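Local coordinates for protein probable chitinase (Chromobacterium violaceum, PDB 5JH8) that probably binds and hydrolyses chitin, as a glycoside hydrolase of family 18 built on a TIM barrel, at residues 195-200 with 287-292; 258-263 with 268-273; 68-71 with 75-78. All blocks are in the same frame, centred on the assembly; numbering follows the deposited sequence.

Interaction 1 of 3, residues 195-200 with 287-292; sequences WMEDDL and NAYGLG
Leu200 and Tyr289 show how a tyrosine can serve two chemistries at once, with its face packed on an aliphatic chain and its hydroxyl placed among polar groups. Leu200 CB lies over one face of the ring, 3.9 Å from the Tyr289 centroid and 20° off the normal, a CH-pi contact displaced toward the CE2 and CZ side. Leu200 CG stands beside its own backbone N (chi1 -70°), and from there CD1 extends over the other flank of the same face, 4.0 Å from Tyr289 CE1. The second methyl serves a different partner: Leu200 CD2 meets Leu291 CD1 at 4.2 Å, the two leucines crossing at roughly a right angle. One branched side chain thereby bridges the end of a helix and the loop that follows it.

The ring points its hydroxyl at the helix backbone. Tyr289 OH comes within 3.1 Å of Glu197 O, and Glu197 CB and CG also border it, but its hydrogen-bonding partner in the protein is Asp201 OD1. A water adds a further link, donating to Tyr289 OH at 3.1 Å and weakly to Glu197 OE1; the extended Glu197 chain carries its carboxylate out to this water.

Helix 276-289 ends here, and Gly290 leaves helical geometry with positive phi before Leu291 turns its side chain inward against strand 212-222. Leu200 touches Asn214 of that same strand. Such packing of one outer helix against the end of another and the loop leading into strand 293-297, with Leu200 and Leu291 both resting on strand 212-222, is characteristic of the TIM barrel of family 18 glycosyl hydrolases.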
loop_
_atom_site.group_PDB
_atom_site.type_symbol
_atom_site.label_atom_id
_atom_site.label_comp_id
_atom_site.label_asym_id
_atom_site.label_seq_id
_atom_site.Cartn_x
_atom_site.Cartn_y
_atom_site.Cartn_z
ATOM N N TRP A 195 -5.210 14.905 -5.161
ATOM C CA TRP A 195 -4.005 14.200 -5.583
ATOM C C TRP A 195 -4.316 12.762 -5.987
ATOM O O TRP A 195 -3.836 12.278 -7.020
ATOM C CB TRP A 195 -3.025 14.272 -4.411
ATOM C CG TRP A 195 -1.793 13.460 -4.484
ATOM C CD1 TRP A 195 -0.647 13.782 -5.150
ATOM C CD2 TRP A 195 -1.521 12.224 -3.798
ATOM N NE1 TRP A 195 0.317 12.826 -4.939
ATOM C CE2 TRP A 195 -0.199 11.851 -4.121
ATOM C CE3 TRP A 195 -2.265 11.401 -2.942
ATOM C CZ2 TRP A 195 0.395 10.683 -3.615
ATOM C CZ3 TRP A 195 -1.674 10.255 -2.441
ATOM C CH2 TRP A 195 -0.355 9.906 -2.776
HETATM N N MSE A 196 -5.116 12.059 -5.183
HETATM C CA MSE A 196 -5.504 10.688 -5.474
HETATM C C MSE A 196 -6.223 10.610 -6.809
HETATM O O MSE A 196 -5.946 9.711 -7.586
HETATM C CB MSE A 196 -6.385 10.124 -4.349
HETATM C CG MSE A 196 -6.797 8.688 -4.585
HETATM SE SE MSE A 196 -7.882 7.988 -3.119
HETATM C CE MSE A 196 -6.615 8.179 -1.660
ATOM N N GLU A 197 -7.163 11.527 -7.056
ATOM C CA GLU A 197 -7.897 11.506 -8.317
ATOM C C GLU A 197 -6.978 11.806 -9.492
ATOM O O GLU A 197 -7.101 11.184 -10.556
ATOM C CB GLU A 197 -9.066 12.475 -8.260
ATOM C CG GLU A 197 -10.185 11.952 -7.368
ATOM C CD GLU A 197 -11.272 12.961 -7.091
ATOM O OE1 GLU A 197 -11.446 13.894 -7.903
ATOM O OE2 GLU A 197 -11.953 12.819 -6.049
ATOM N N ASP A 198 -6.044 12.749 -9.328
ATOM C CA ASP A 198 -5.062 12.965 -10.383
ATOM C C ASP A 198 -4.263 11.696 -10.638
ATOM O O ASP A 198 -3.985 11.341 -11.788
ATOM C CB ASP A 198 -4.094 14.092 -10.022
ATOM C CG ASP A 198 -4.731 15.468 -10.038
ATOM O OD1 ASP A 198 -5.818 15.647 -10.624
ATOM O OD2 ASP A 198 -4.113 16.406 -9.499
ATOM N N ASP A 199 -3.861 11.013 -9.564
ATOM C CA ASP A 199 -3.080 9.794 -9.720
ATOM C C ASP A 199 -3.890 8.698 -10.407
ATOM O O ASP A 199 -3.366 7.972 -11.261
ATOM C CB ASP A 199 -2.633 9.275 -8.352
ATOM C CG ASP A 199 -1.786 10.239 -7.552
ATOM O OD1 ASP A 199 -1.115 11.119 -8.118
ATOM O OD2 ASP A 199 -1.769 10.029 -6.303
ATOM N N LEU A 200 -5.170 8.559 -10.036
ATOM C CA LEU A 200 -6.030 7.542 -10.636
ATOM C C LEU A 200 -6.354 7.869 -12.087
ATOM O O LEU A 200 -6.389 6.967 -12.927
ATOM C CB LEU A 200 -7.294 7.372 -9.806
ATOM C CG LEU A 200 -7.080 6.712 -8.436
ATOM C CD1 LEU A 200 -8.380 6.756 -7.655
ATOM C CD2 LEU A 200 -6.597 5.284 -8.560
ATOM N N ASN A 287 -16.012 2.738 -7.417
ATOM C CA ASN A 287 -17.145 2.753 -8.325
ATOM C C ASN A 287 -17.076 3.911 -9.288
ATOM O O ASN A 287 -17.510 3.777 -10.435
ATOM C CB ASN A 287 -18.435 2.817 -7.531
ATOM C CG ASN A 287 -18.595 1.620 -6.655
ATOM O OD1 ASN A 287 -18.288 0.501 -7.077
ATOM N ND2 ASN A 287 -19.030 1.836 -5.415
ATOM N N ALA A 288 -16.527 5.044 -8.850
ATOM C CA ALA A 288 -16.456 6.201 -9.729
ATOM C C ALA A 288 -15.567 5.932 -10.938
ATOM O O ALA A 288 -15.848 6.427 -12.035
ATOM C CB ALA A 288 -15.973 7.428 -8.960
ATOM N N TYR A 289 -14.470 5.179 -10.749
ATOM C CA TYR A 289 -13.502 4.906 -11.808
ATOM C C TYR A 289 -13.630 3.516 -12.425
ATOM O O TYR A 289 -12.964 3.251 -13.430
ATOM C CB TYR A 289 -12.067 5.032 -11.283
ATOM C CG TYR A 289 -11.552 6.440 -11.093
ATOM C CD1 TYR A 289 -11.826 7.154 -9.936
ATOM C CD2 TYR A 289 -10.766 7.045 -12.059
ATOM C CE1 TYR A 289 -11.334 8.425 -9.752
ATOM C CE2 TYR A 289 -10.280 8.320 -11.886
ATOM C CZ TYR A 289 -10.567 9.008 -10.730
ATOM O OH TYR A 289 -10.086 10.270 -10.528
ATOM N N GLY A 290 -14.439 2.628 -11.862
ATOM C CA GLY A 290 -14.401 1.247 -12.302
ATOM C C GLY A 290 -13.146 0.513 -11.888
ATOM O O GLY A 290 -12.653 -0.340 -12.634
ATOM N N LEU A 291 -12.587 0.847 -10.727
ATOM C CA LEU A 291 -11.375 0.197 -10.276
ATOM C C LEU A 291 -11.644 -1.271 -9.954
ATOM O O LEU A 291 -12.776 -1.692 -9.692
ATOM C CB LEU A 291 -10.822 0.868 -9.019
ATOM C CG LEU A 291 -10.546 2.372 -9.108
ATOM C CD1 LEU A 291 -9.898 2.847 -7.816
ATOM C CD2 LEU A 291 -9.676 2.720 -10.300
ATOM N N GLY A 292 -10.565 -2.049 -9.926
ATOM C CA GLY A 292 -10.637 -3.417 -9.462
ATOM C C GLY A 292 -10.922 -3.553 -7.989
ATOM O O GLY A 292 -11.316 -4.638 -7.549
HETATM O O HOH W 1 -12.507 12.113 -10.142
#

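Interaction 2 of 3, residues 258-263 with 268-273; sequences TFNYGA and RHTVWT
Thr258 to Gly262 pair with Arg268 to Trp272 as the two antiparallel arms of a beta hairpin, a compact example of how backbone bonds and side-chain packing on both faces hold two strands together. Hydrogen bonds come first. Phe259 with Val271 and Tyr261 with His269 are the hydrogen-bonded pairs; Val271 N gives Phe259 O the straightest bond, 2.8 Å with 175° at the hydrogen. Val271 O is gripped twice, by Phe259 N and by Thr258 OG1 (2.8 Å), which approach from opposite faces of its carbonyl plane. The threonine hydroxyl, trans to its own N (chi1 -172°), is thus turned toward the partner strand.

CH-pi packing comes second. Thr258 CB sits almost squarely over the six-membered ring of Trp272, 3.5 Å from the centroid. On the other face of the hairpin, Val271 CB lies 3.8 Å from the Phe259 centroid with both methyls against the ring, and His269 CB lies 3.6 Å from that of Tyr261.

Flat groups form the third kind. The Tyr261 and His269 rings are nearly parallel, planes 19° apart, but slid so far that they barely overlap. Their polar ends share one anchor, Tyr261 OH bonding Asp222 OD2 and His269 ND1 bonding Asp222 OD1. Across the sheet, the Asn260 amide stacks on the Arg268 guanidinium.

The hairpin continues a sheet, with strand 249-251 beside one arm and strand 212-222 beside the other. Helix 237-244 packs on Phe259 and Tyr261, consistent with the alpha+beta insertion seen in many family 18 chitinases, while Trp272 touches Pro189, Trp223 and Arg249.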
loop_
_atom_site.group_PDB
_atom_site.type_symbol
_atom_site.label_atom_id
_atom_site.label_comp_id
_atom_site.label_asym_id
_atom_site.label_seq_id
_atom_site.Cartn_x
_atom_site.Cartn_y
_atom_site.Cartn_z
ATOM N N THR A 258 -7.718 17.826 9.503
ATOM C CA THR A 258 -6.527 18.422 10.092
ATOM C C THR A 258 -6.859 19.055 11.434
ATOM O O THR A 258 -7.976 19.511 11.673
ATOM C CB THR A 258 -5.862 19.420 9.131
ATOM O OG1 THR A 258 -4.604 19.853 9.663
ATOM C CG2 THR A 258 -6.718 20.628 8.874
ATOM N N PHE A 259 -5.869 19.090 12.316
ATOM C CA PHE A 259 -5.990 19.842 13.555
ATOM C C PHE A 259 -4.604 20.193 14.048
ATOM O O PHE A 259 -3.604 19.624 13.611
ATOM C CB PHE A 259 -6.814 19.122 14.636
ATOM C CG PHE A 259 -6.308 17.758 15.031
ATOM C CD1 PHE A 259 -6.703 16.629 14.328
ATOM C CD2 PHE A 259 -5.508 17.586 16.158
ATOM C CE1 PHE A 259 -6.278 15.384 14.703
ATOM C CE2 PHE A 259 -5.090 16.317 16.535
ATOM C CZ PHE A 259 -5.489 15.230 15.805
ATOM N N ASN A 260 -4.567 21.160 14.953
ATOM C CA ASN A 260 -3.342 21.579 15.587
ATOM C C ASN A 260 -3.501 21.486 17.091
ATOM O O ASN A 260 -4.613 21.437 17.628
ATOM C CB ASN A 260 -3.016 23.034 15.257
ATOM C CG ASN A 260 -2.790 23.249 13.797
ATOM O OD1 ASN A 260 -1.685 23.048 13.282
ATOM N ND2 ASN A 260 -3.840 23.675 13.106
ATOM N N TYR A 261 -2.358 21.497 17.765
ATOM C CA TYR A 261 -2.369 21.567 19.213
ATOM C C TYR A 261 -1.019 22.070 19.702
ATOM O O TYR A 261 -0.008 21.973 19.002
ATOM C CB TYR A 261 -2.733 20.216 19.825
ATOM C CG TYR A 261 -1.744 19.082 19.606
ATOM C CD1 TYR A 261 -0.697 18.886 20.482
ATOM C CD2 TYR A 261 -1.884 18.184 18.552
ATOM C CE1 TYR A 261 0.191 17.837 20.323
ATOM C CE2 TYR A 261 -1.001 17.125 18.387
ATOM C CZ TYR A 261 0.038 16.963 19.278
ATOM O OH TYR A 261 0.915 15.926 19.138
ATOM N N GLY A 262 -1.020 22.633 20.909
ATOM C CA GLY A 262 0.195 23.077 21.550
ATOM C C GLY A 262 0.660 22.042 22.549
ATOM O O GLY A 262 -0.047 21.733 23.511
ATOM N N ALA A 263 1.847 21.489 22.308
ATOM C CA ALA A 263 2.415 20.477 23.182
ATOM C C ALA A 263 3.095 21.136 24.380
ATOM O O ALA A 263 3.411 22.327 24.372
ATOM C CB ALA A 263 3.427 19.619 22.423
ATOM N N ARG A 268 4.044 23.766 18.326
ATOM C CA ARG A 268 2.704 23.726 17.756
ATOM C C ARG A 268 2.665 22.620 16.716
ATOM O O ARG A 268 3.263 22.749 15.639
ATOM C CB ARG A 268 2.310 25.058 17.131
ATOM C CG ARG A 268 0.889 25.021 16.575
ATOM C CD ARG A 268 0.382 26.385 16.155
ATOM N NE ARG A 268 -0.980 26.324 15.620
ATOM C CZ ARG A 268 -1.288 26.298 14.325
ATOM N NH1 ARG A 268 -0.335 26.325 13.398
ATOM N NH2 ARG A 268 -2.563 26.249 13.955
ATOM N N HIS A 269 1.948 21.545 17.035
ATOM C CA HIS A 269 1.835 20.389 16.159
ATOM C C HIS A 269 0.738 20.582 15.127
ATOM O O HIS A 269 -0.221 21.335 15.340
ATOM C CB HIS A 269 1.523 19.149 16.991
ATOM C CG HIS A 269 2.705 18.612 17.725
ATOM N ND1 HIS A 269 3.161 17.321 17.566
ATOM C CD2 HIS A 269 3.540 19.200 18.612
ATOM C CE1 HIS A 269 4.216 17.132 18.339
ATOM N NE2 HIS A 269 4.470 18.260 18.980
ATOM N N THR A 270 0.888 19.874 14.007
ATOM C CA THR A 270 -0.103 19.826 12.949
ATOM C C THR A 270 -0.327 18.362 12.603
ATOM O O THR A 270 0.635 17.640 12.324
ATOM C CB THR A 270 0.418 20.531 11.695
ATOM O OG1 THR A 270 0.745 21.882 11.998
ATOM C CG2 THR A 270 -0.601 20.580 10.620
ATOM N N VAL A 271 -1.583 17.926 12.634
ATOM C CA VAL A 271 -1.954 16.575 12.249
ATOM C C VAL A 271 -2.767 16.641 10.973
ATOM O O VAL A 271 -3.646 17.488 10.835
ATOM C CB VAL A 271 -2.791 15.903 13.361
ATOM C CG1 VAL A 271 -3.322 14.533 12.914
ATOM C CG2 VAL A 271 -1.980 15.794 14.643
ATOM N N TRP A 272 -2.487 15.730 10.053
ATOM C CA TRP A 272 -3.348 15.452 8.909
ATOM C C TRP A 272 -3.682 13.967 8.921
ATOM O O TRP A 272 -2.774 13.133 9.022
ATOM C CB TRP A 272 -2.673 15.811 7.589
ATOM C CG TRP A 272 -2.647 17.275 7.309
ATOM C CD1 TRP A 272 -1.661 18.153 7.652
ATOM C CD2 TRP A 272 -3.640 18.040 6.616
ATOM N NE1 TRP A 272 -1.968 19.415 7.204
ATOM C CE2 TRP A 272 -3.183 19.373 6.571
ATOM C CE3 TRP A 272 -4.865 17.734 6.035
ATOM C CZ2 TRP A 272 -3.925 20.401 5.973
ATOM C CZ3 TRP A 272 -5.587 18.732 5.446
ATOM C CH2 TRP A 272 -5.119 20.052 5.407
ATOM N N THR A 273 -4.973 13.637 8.831
ATOM C CA THR A 273 -5.402 12.251 8.878
ATOM C C THR A 273 -6.751 12.132 8.174
ATOM O O THR A 273 -7.190 13.032 7.443
ATOM C CB THR A 273 -5.391 11.724 10.318
ATOM O OG1 THR A 273 -5.560 10.308 10.279
ATOM C CG2 THR A 273 -6.453 12.394 11.166
#

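Interaction 3 of 3, residues 68-71 with 75-78; sequences SNVD and NWSA
Asp71 and Asn75 clasp each other twice. Asp71 N donates to Asn75 O at 2.9 Å with 167° at the hydrogen, and Asn75 N returns a 3.0 Å bond to Asp71 OD1, arriving from above the carboxylate plane. The same oxygen also takes Asn73 N, an Asx turn that shapes the loop between strand 63-68 and helix 78-85 of the TIM barrel. The torsion responsible (chi1 67°) folds the Asp71 carboxylate between its own N and carbonyl carbon, back over the turn.

A second pair of bonds joins Asn69 to Ser77. Ser77 N meets Asn69 O at 2.9 Å, while Asn69 ND2 reaches Ser77 O at 2.9 Å from well above the carbonyl plane. That amide nitrogen also bonds Glu113 O, so Asn69 ties the turn to the loop carrying Glu113 of the histidine pocket. The two backbone bonds, Asp71 N to Asn75 O and Ser77 N to Asn69 O, flank a single bridge between Val70 and Trp76. Ser77 then serves as N-cap of the following helix, its OG taking Ile80 N.

Outside this core, a water donates to both Asp71 OD2 (2.7 Å) and Trp76 O, extending the network into ordered solvent.

Packing gathers round Trp76, which lines the pocket holding the bound histidine. Val70 CG2 stands over one face of its six-membered ring, 3.9 Å from the centroid and 20° off the normal, and Ser68 CB approaches Trp76 CZ3. At the ring's edge, close to its plane, Asn69 OD1 comes within 3.2 Å of Trp76 CE3.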
loop_
_atom_site.group_PDB
_atom_site.type_symbol
_atom_site.label_atom_id
_atom_site.label_comp_id
_atom_site.label_asym_id
_atom_site.label_seq_id
_atom_site.Cartn_x
_atom_site.Cartn_y
_atom_site.Cartn_z
ATOM N N SER A 68 9.465 -7.858 -0.545
ATOM C CA SER A 68 10.073 -6.545 -0.659
ATOM C C SER A 68 11.570 -6.648 -0.940
ATOM O O SER A 68 12.242 -7.620 -0.569
ATOM C CB SER A 68 9.833 -5.740 0.628
ATOM O OG SER A 68 8.441 -5.591 0.883
ATOM N N ASN A 69 12.096 -5.594 -1.573
ATOM C CA ASN A 69 13.527 -5.454 -1.825
ATOM C C ASN A 69 14.184 -4.671 -0.692
ATOM O O ASN A 69 14.699 -3.577 -0.877
ATOM C CB ASN A 69 13.776 -4.753 -3.156
ATOM C CG ASN A 69 13.175 -3.359 -3.197
ATOM O OD1 ASN A 69 12.049 -3.151 -2.774
ATOM N ND2 ASN A 69 13.915 -2.400 -3.741
ATOM N N VAL A 70 14.124 -5.250 0.496
ATOM C CA VAL A 70 14.684 -4.667 1.709
ATOM C C VAL A 70 15.910 -5.494 2.073
ATOM O O VAL A 70 15.845 -6.730 2.084
ATOM C CB VAL A 70 13.633 -4.654 2.839
ATOM C CG1 VAL A 70 14.289 -4.342 4.168
ATOM C CG2 VAL A 70 12.531 -3.632 2.530
ATOM N N ASP A 71 17.023 -4.813 2.368
ATOM C CA ASP A 71 18.292 -5.467 2.636
ATOM C C ASP A 71 18.431 -5.823 4.114
ATOM O O ASP A 71 17.516 -5.633 4.922
ATOM C CB ASP A 71 19.443 -4.603 2.128
ATOM C CG ASP A 71 19.610 -3.299 2.904
ATOM O OD1 ASP A 71 19.118 -3.161 4.043
ATOM O OD2 ASP A 71 20.286 -2.400 2.363
ATOM N N ASN A 75 16.745 -1.547 4.992
ATOM C CA ASN A 75 16.614 -0.435 4.060
ATOM C C ASN A 75 16.140 -0.898 2.694
ATOM O O ASN A 75 16.552 -1.953 2.204
ATOM C CB ASN A 75 17.956 0.262 3.851
ATOM C CG ASN A 75 18.431 0.981 5.082
ATOM O OD1 ASN A 75 17.642 1.598 5.795
ATOM N ND2 ASN A 75 19.725 0.897 5.349
ATOM N N TRP A 76 15.286 -0.090 2.072
ATOM C CA TRP A 76 14.957 -0.312 0.673
ATOM C C TRP A 76 16.233 -0.288 -0.150
ATOM O O TRP A 76 17.092 0.570 0.054
ATOM C CB TRP A 76 14.006 0.773 0.167
ATOM C CG TRP A 76 12.664 0.752 0.786
ATOM C CD1 TRP A 76 12.158 1.652 1.672
ATOM C CD2 TRP A 76 11.632 -0.219 0.564
ATOM N NE1 TRP A 76 10.877 1.305 2.015
ATOM C CE2 TRP A 76 10.528 0.163 1.344
ATOM C CE3 TRP A 76 11.534 -1.372 -0.223
ATOM C CZ2 TRP A 76 9.345 -0.561 1.356
ATOM C CZ3 TRP A 76 10.336 -2.083 -0.213
ATOM C CH2 TRP A 76 9.277 -1.679 0.577
ATOM N N SER A 77 16.349 -1.226 -1.087
ATOM C CA SER A 77 17.581 -1.404 -1.849
ATOM C C SER A 77 17.332 -1.342 -3.353
ATOM O O SER A 77 16.829 -2.301 -3.954
ATOM C CB SER A 77 18.235 -2.723 -1.478
ATOM O OG SER A 77 19.317 -2.975 -2.345
ATOM N N ALA A 78 17.747 -0.235 -3.967
ATOM C CA ALA A 78 17.734 -0.158 -5.420
ATOM C C ALA A 78 18.608 -1.242 -6.033
ATOM O O ALA A 78 18.280 -1.780 -7.096
ATOM C CB ALA A 78 18.217 1.223 -5.871
HETATM O O HOH W 2 21.431 -0.577 4.236
HETATM O O HOH W 3 19.740 -0.222 0.888
HETATM O O HOH W 4 21.388 -2.811 -0.812
#

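Two of the contacts belong to the barrel, one among its outer helices and one in a loop at the ligand pocket, while interaction 2 lies in the probable insertion. Interaction 1 works through side chains, with long sequence separation and polar groups confined to its margin; interactions 2 and 3 are local and combine backbone bonds with side-chain ones, regular in the hairpin and irregular in the loop. Each is partly buried. Interaction 2, some 25 Å from the chain centre, is the most peripheral. Interactions 1 and 3 lie on opposite sides of that centre. Strand 268-273 of interaction 2 is followed directly by helix 276-289 of interaction 1, although their nearest atoms remain about 10 Å apart.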